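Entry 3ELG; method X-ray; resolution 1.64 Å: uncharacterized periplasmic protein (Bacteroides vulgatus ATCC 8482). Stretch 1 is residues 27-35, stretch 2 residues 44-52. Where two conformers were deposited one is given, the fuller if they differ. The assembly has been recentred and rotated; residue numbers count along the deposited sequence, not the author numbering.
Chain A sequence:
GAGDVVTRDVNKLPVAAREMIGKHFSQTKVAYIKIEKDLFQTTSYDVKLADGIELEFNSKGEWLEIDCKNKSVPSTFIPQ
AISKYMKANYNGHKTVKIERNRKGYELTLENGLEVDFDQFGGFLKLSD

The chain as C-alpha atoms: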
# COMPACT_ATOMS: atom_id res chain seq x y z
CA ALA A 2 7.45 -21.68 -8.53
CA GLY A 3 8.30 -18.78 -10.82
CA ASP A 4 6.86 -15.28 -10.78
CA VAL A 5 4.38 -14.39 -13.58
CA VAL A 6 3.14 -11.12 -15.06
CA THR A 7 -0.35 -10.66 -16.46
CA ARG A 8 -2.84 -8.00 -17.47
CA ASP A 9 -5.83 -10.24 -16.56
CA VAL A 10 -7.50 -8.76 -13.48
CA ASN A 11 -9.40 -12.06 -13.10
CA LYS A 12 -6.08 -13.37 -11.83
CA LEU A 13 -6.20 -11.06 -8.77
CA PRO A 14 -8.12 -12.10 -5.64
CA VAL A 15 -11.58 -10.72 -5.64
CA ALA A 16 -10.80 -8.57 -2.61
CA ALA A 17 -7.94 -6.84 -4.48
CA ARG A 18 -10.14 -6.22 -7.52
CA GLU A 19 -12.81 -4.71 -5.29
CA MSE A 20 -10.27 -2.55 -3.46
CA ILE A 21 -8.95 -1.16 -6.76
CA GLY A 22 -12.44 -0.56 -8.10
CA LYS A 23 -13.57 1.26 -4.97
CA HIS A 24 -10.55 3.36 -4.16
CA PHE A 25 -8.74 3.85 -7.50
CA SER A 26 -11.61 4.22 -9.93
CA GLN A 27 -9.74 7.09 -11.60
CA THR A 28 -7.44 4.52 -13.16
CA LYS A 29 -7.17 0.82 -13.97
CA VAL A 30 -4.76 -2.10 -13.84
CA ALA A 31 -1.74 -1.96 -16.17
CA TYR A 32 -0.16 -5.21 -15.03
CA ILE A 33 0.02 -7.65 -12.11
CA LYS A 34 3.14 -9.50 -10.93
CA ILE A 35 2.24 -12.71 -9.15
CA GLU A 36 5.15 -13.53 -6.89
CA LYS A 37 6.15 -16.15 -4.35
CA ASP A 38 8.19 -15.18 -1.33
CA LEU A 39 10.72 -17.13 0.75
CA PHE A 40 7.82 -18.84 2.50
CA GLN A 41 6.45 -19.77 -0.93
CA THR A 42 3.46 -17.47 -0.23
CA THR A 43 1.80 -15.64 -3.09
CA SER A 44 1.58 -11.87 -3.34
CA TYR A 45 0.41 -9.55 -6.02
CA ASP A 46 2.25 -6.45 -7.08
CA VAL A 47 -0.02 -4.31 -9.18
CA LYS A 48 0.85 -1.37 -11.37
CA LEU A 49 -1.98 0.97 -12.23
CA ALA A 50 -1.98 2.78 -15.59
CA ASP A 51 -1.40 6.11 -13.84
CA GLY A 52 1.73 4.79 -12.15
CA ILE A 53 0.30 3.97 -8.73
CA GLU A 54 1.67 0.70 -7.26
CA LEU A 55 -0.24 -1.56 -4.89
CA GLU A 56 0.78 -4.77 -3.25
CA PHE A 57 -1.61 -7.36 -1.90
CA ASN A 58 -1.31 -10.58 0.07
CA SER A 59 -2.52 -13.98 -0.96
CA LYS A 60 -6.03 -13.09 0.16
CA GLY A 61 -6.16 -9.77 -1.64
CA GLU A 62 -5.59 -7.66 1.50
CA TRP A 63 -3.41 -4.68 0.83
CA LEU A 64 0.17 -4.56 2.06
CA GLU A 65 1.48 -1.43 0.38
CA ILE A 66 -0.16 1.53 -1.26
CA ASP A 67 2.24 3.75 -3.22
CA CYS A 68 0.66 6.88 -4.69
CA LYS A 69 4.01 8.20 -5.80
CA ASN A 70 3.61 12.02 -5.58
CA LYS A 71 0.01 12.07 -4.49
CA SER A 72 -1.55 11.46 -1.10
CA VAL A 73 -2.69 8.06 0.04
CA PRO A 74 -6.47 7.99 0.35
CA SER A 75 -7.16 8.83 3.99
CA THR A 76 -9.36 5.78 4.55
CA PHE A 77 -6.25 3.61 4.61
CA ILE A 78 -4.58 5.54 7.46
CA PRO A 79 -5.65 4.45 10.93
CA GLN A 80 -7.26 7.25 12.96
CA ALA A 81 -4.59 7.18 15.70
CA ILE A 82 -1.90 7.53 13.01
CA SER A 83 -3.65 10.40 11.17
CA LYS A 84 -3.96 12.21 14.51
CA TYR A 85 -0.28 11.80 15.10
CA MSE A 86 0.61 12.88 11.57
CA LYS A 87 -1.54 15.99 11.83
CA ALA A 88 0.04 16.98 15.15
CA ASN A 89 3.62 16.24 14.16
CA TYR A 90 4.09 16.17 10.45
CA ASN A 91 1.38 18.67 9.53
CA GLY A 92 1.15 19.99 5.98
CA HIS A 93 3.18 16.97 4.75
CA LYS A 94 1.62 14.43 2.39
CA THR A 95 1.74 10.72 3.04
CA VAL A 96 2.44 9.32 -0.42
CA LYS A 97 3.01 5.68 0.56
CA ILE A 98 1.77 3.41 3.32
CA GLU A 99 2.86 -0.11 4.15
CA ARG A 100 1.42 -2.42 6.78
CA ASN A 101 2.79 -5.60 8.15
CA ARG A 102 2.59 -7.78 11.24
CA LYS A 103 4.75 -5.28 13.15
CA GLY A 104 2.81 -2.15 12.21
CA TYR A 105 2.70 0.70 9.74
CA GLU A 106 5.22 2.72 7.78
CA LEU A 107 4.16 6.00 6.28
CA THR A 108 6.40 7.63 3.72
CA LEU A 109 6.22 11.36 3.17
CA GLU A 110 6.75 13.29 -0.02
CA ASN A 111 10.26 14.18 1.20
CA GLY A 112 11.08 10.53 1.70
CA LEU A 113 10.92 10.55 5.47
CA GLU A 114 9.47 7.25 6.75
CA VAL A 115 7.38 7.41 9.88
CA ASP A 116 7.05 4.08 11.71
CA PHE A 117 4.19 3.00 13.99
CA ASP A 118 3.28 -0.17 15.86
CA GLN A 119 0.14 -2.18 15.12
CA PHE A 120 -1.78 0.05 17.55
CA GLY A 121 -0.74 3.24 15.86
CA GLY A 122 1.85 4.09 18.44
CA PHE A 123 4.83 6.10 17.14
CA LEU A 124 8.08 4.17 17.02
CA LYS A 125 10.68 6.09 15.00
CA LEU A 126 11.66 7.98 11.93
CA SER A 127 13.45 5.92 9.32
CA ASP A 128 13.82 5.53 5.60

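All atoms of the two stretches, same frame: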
# COMPACT_ATOMS: atom_id res chain seq x y z
N GLN A 27 -10.30 6.14 -10.62
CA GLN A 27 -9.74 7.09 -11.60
C GLN A 27 -8.76 6.43 -12.57
O GLN A 27 -8.40 7.00 -13.58
CB GLN A 27 -9.03 8.26 -10.90
CG GLN A 27 -7.63 7.94 -10.42
CD GLN A 27 -7.58 7.30 -9.04
OE1 GLN A 27 -8.62 6.85 -8.52
NE2 GLN A 27 -6.40 7.29 -8.42
N THR A 28 -8.36 5.21 -12.27
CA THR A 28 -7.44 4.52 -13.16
C THR A 28 -7.82 3.03 -13.30
O THR A 28 -8.93 2.60 -12.98
CB THR A 28 -5.95 4.79 -12.70
OG1 THR A 28 -5.02 4.28 -13.68
CG2 THR A 28 -5.67 4.24 -11.28
N LYS A 29 -6.90 2.23 -13.81
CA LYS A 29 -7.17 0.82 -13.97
C LYS A 29 -5.86 0.07 -13.98
O LYS A 29 -4.79 0.68 -14.13
CB LYS A 29 -7.80 0.55 -15.32
CG LYS A 29 -6.88 0.86 -16.46
CD LYS A 29 -7.58 0.65 -17.79
N VAL A 30 -5.97 -1.24 -13.91
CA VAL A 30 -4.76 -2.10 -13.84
C VAL A 30 -4.02 -2.10 -15.15
O VAL A 30 -4.62 -2.31 -16.22
CB VAL A 30 -5.12 -3.56 -13.45
CG1 VAL A 30 -3.93 -4.41 -13.61
CG2 VAL A 30 -5.67 -3.61 -12.00
N ALA A 31 -2.70 -1.88 -15.06
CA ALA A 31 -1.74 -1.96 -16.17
C ALA A 31 -1.22 -3.39 -16.25
O ALA A 31 -1.33 -4.05 -17.25
CB ALA A 31 -0.55 -0.98 -15.99
N TYR A 32 -0.61 -3.83 -15.16
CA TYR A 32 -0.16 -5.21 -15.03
C TYR A 32 -0.12 -5.66 -13.57
O TYR A 32 -0.15 -4.84 -12.66
CB TYR A 32 1.23 -5.45 -15.70
CG TYR A 32 2.35 -4.63 -15.15
CD1 TYR A 32 2.98 -4.97 -13.98
CD2 TYR A 32 2.78 -3.47 -15.81
CE1 TYR A 32 4.00 -4.21 -13.44
CE2 TYR A 32 3.81 -2.69 -15.29
CZ TYR A 32 4.43 -3.08 -14.13
OH TYR A 32 5.43 -2.27 -13.60
N ILE A 33 -0.04 -6.98 -13.42
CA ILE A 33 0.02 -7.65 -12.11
C ILE A 33 1.18 -8.63 -12.13
O ILE A 33 1.25 -9.46 -13.02
CB ILE A 33 -1.30 -8.48 -11.83
CG1 ILE A 33 -2.55 -7.56 -11.93
CG2 ILE A 33 -1.19 -9.26 -10.52
CD1 ILE A 33 -3.75 -8.27 -12.61
N LYS A 34 2.09 -8.51 -11.17
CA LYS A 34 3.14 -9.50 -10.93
C LYS A 34 2.69 -10.42 -9.81
O LYS A 34 2.38 -9.95 -8.71
CB LYS A 34 4.46 -8.84 -10.54
CG LYS A 34 4.86 -7.65 -11.38
CD LYS A 34 6.16 -7.02 -10.90
CE LYS A 34 5.97 -5.70 -10.17
N ILE A 35 2.62 -11.70 -10.13
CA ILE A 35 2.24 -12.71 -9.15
C ILE A 35 3.53 -13.39 -8.74
O ILE A 35 4.17 -14.06 -9.54
CB ILE A 35 1.28 -13.73 -9.77
CG1 ILE A 35 0.06 -13.03 -10.35
CG2 ILE A 35 0.83 -14.76 -8.70
CD1 ILE A 35 -0.86 -13.97 -11.12
N SER A 44 2.00 -13.27 -3.37
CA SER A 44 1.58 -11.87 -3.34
C SER A 44 1.43 -11.34 -4.74
O SER A 44 1.84 -11.93 -5.72
CB SER A 44 2.50 -10.97 -2.50
OG SER A 44 3.82 -10.97 -3.00
N TYR A 45 0.77 -10.20 -4.78
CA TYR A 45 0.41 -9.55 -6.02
C TYR A 45 0.91 -8.12 -5.98
O TYR A 45 0.54 -7.33 -5.12
CB TYR A 45 -1.13 -9.52 -6.18
CG TYR A 45 -1.74 -10.91 -6.14
CD1 TYR A 45 -2.01 -11.55 -4.94
CD2 TYR A 45 -1.92 -11.61 -7.31
CE1 TYR A 45 -2.52 -12.84 -4.92
CE2 TYR A 45 -2.40 -12.88 -7.33
CZ TYR A 45 -2.69 -13.52 -6.12
OH TYR A 45 -3.18 -14.82 -6.12
N ASP A 46 1.76 -7.80 -6.93
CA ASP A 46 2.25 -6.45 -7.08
C ASP A 46 1.64 -5.87 -8.32
O ASP A 46 1.88 -6.33 -9.44
CB ASP A 46 3.77 -6.46 -7.19
CG ASP A 46 4.45 -6.75 -5.86
OD1 ASP A 46 3.92 -6.37 -4.78
OD2 ASP A 46 5.54 -7.35 -5.89
N VAL A 47 0.80 -4.86 -8.11
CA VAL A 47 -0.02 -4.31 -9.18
C VAL A 47 0.38 -2.92 -9.55
O VAL A 47 0.49 -2.06 -8.71
CB VAL A 47 -1.51 -4.29 -8.71
CG1 VAL A 47 -2.40 -3.74 -9.82
CG2 VAL A 47 -1.96 -5.70 -8.23
N LYS A 48 0.62 -2.70 -10.84
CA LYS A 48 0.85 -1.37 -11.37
C LYS A 48 -0.43 -0.88 -11.99
O LYS A 48 -1.07 -1.62 -12.78
CB LYS A 48 1.95 -1.42 -12.45
CG LYS A 48 2.29 -0.11 -13.08
CD LYS A 48 2.82 0.85 -12.06
CE LYS A 48 4.32 0.91 -12.00
NZ LYS A 48 4.75 2.26 -11.52
N LEU A 49 -0.85 0.32 -11.59
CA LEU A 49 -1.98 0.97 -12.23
C LEU A 49 -1.48 1.83 -13.40
O LEU A 49 -0.31 2.22 -13.43
CB LEU A 49 -2.73 1.82 -11.22
CG LEU A 49 -3.22 1.06 -10.00
CD1 LEU A 49 -4.07 2.05 -9.08
CD2 LEU A 49 -4.01 -0.22 -10.33
N ALA A 50 -2.37 2.12 -14.34
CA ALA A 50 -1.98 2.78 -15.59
C ALA A 50 -1.43 4.18 -15.34
O ALA A 50 -0.61 4.68 -16.11
CB ALA A 50 -3.18 2.82 -16.60
N ASP A 51 -1.87 4.79 -14.25
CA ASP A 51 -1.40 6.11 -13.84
C ASP A 51 -0.11 6.11 -13.02
O ASP A 51 0.39 7.17 -12.60
CB ASP A 51 -2.52 6.89 -13.11
CG ASP A 51 -2.81 6.40 -11.72
OD1 ASP A 51 -2.23 5.38 -11.29
OD2 ASP A 51 -3.68 7.04 -11.06
N GLY A 52 0.44 4.93 -12.81
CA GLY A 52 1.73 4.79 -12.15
C GLY A 52 1.66 4.36 -10.69
O GLY A 52 2.64 3.98 -10.07

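Strands 30-35 and 44-49 run antiparallel, and their pairing puts Ile 33, Ile 35, Tyr 45 and Val 47 on one face and Tyr 32, Lys 34, Asp 46 and Lys 48 on the other. Lys 34 and Asp 46 make the regular reciprocal pair, Lys 34 N to Asp 46 O at 2.8 Å and Asp 46 N to Lys 34 O at 2.9 Å. Further along, a bulge shifts the register by one: Lys 48 O accepts from both Ala 31 N (2.8 Å) and Tyr 32 N (3.3 Å), so one carbonyl serves two consecutive amides.

The two faces pack differently. On one, Ile 33, Ile 35, Tyr 45 and Val 47 interdigitate. The Tyr 45 ring leans toward the other strand, and Ile 33 and Ile 35 come up to it, its CD2 lying 4.0 Å from Ile 33 CG2, which meets the ring at its edge, and 3.9 Å from Ile 35 CG1. Val 30 CG2 extends this apolar surface, 3.9 Å from Val 47 CG1 and 4.1 Å from Leu 49 CD2.

On the other face, Tyr 32, in the p rotamer, lays its ring against Lys 48, whose CB sits 3.6 Å from the ring centroid, over the face. The lysine's end leads away, and Lys 48 NZ donates a hydrogen bond to Gly 52 O at 3.1 Å.

Beyond the bulge, Thr 28 points toward the Leu 49 to Gly 52 turn: CG2 packs 3.5 Å from Leu 49 CD1, while OG1 accepts a weak hydrogen bond from Asp 51 N at 3.2 Å.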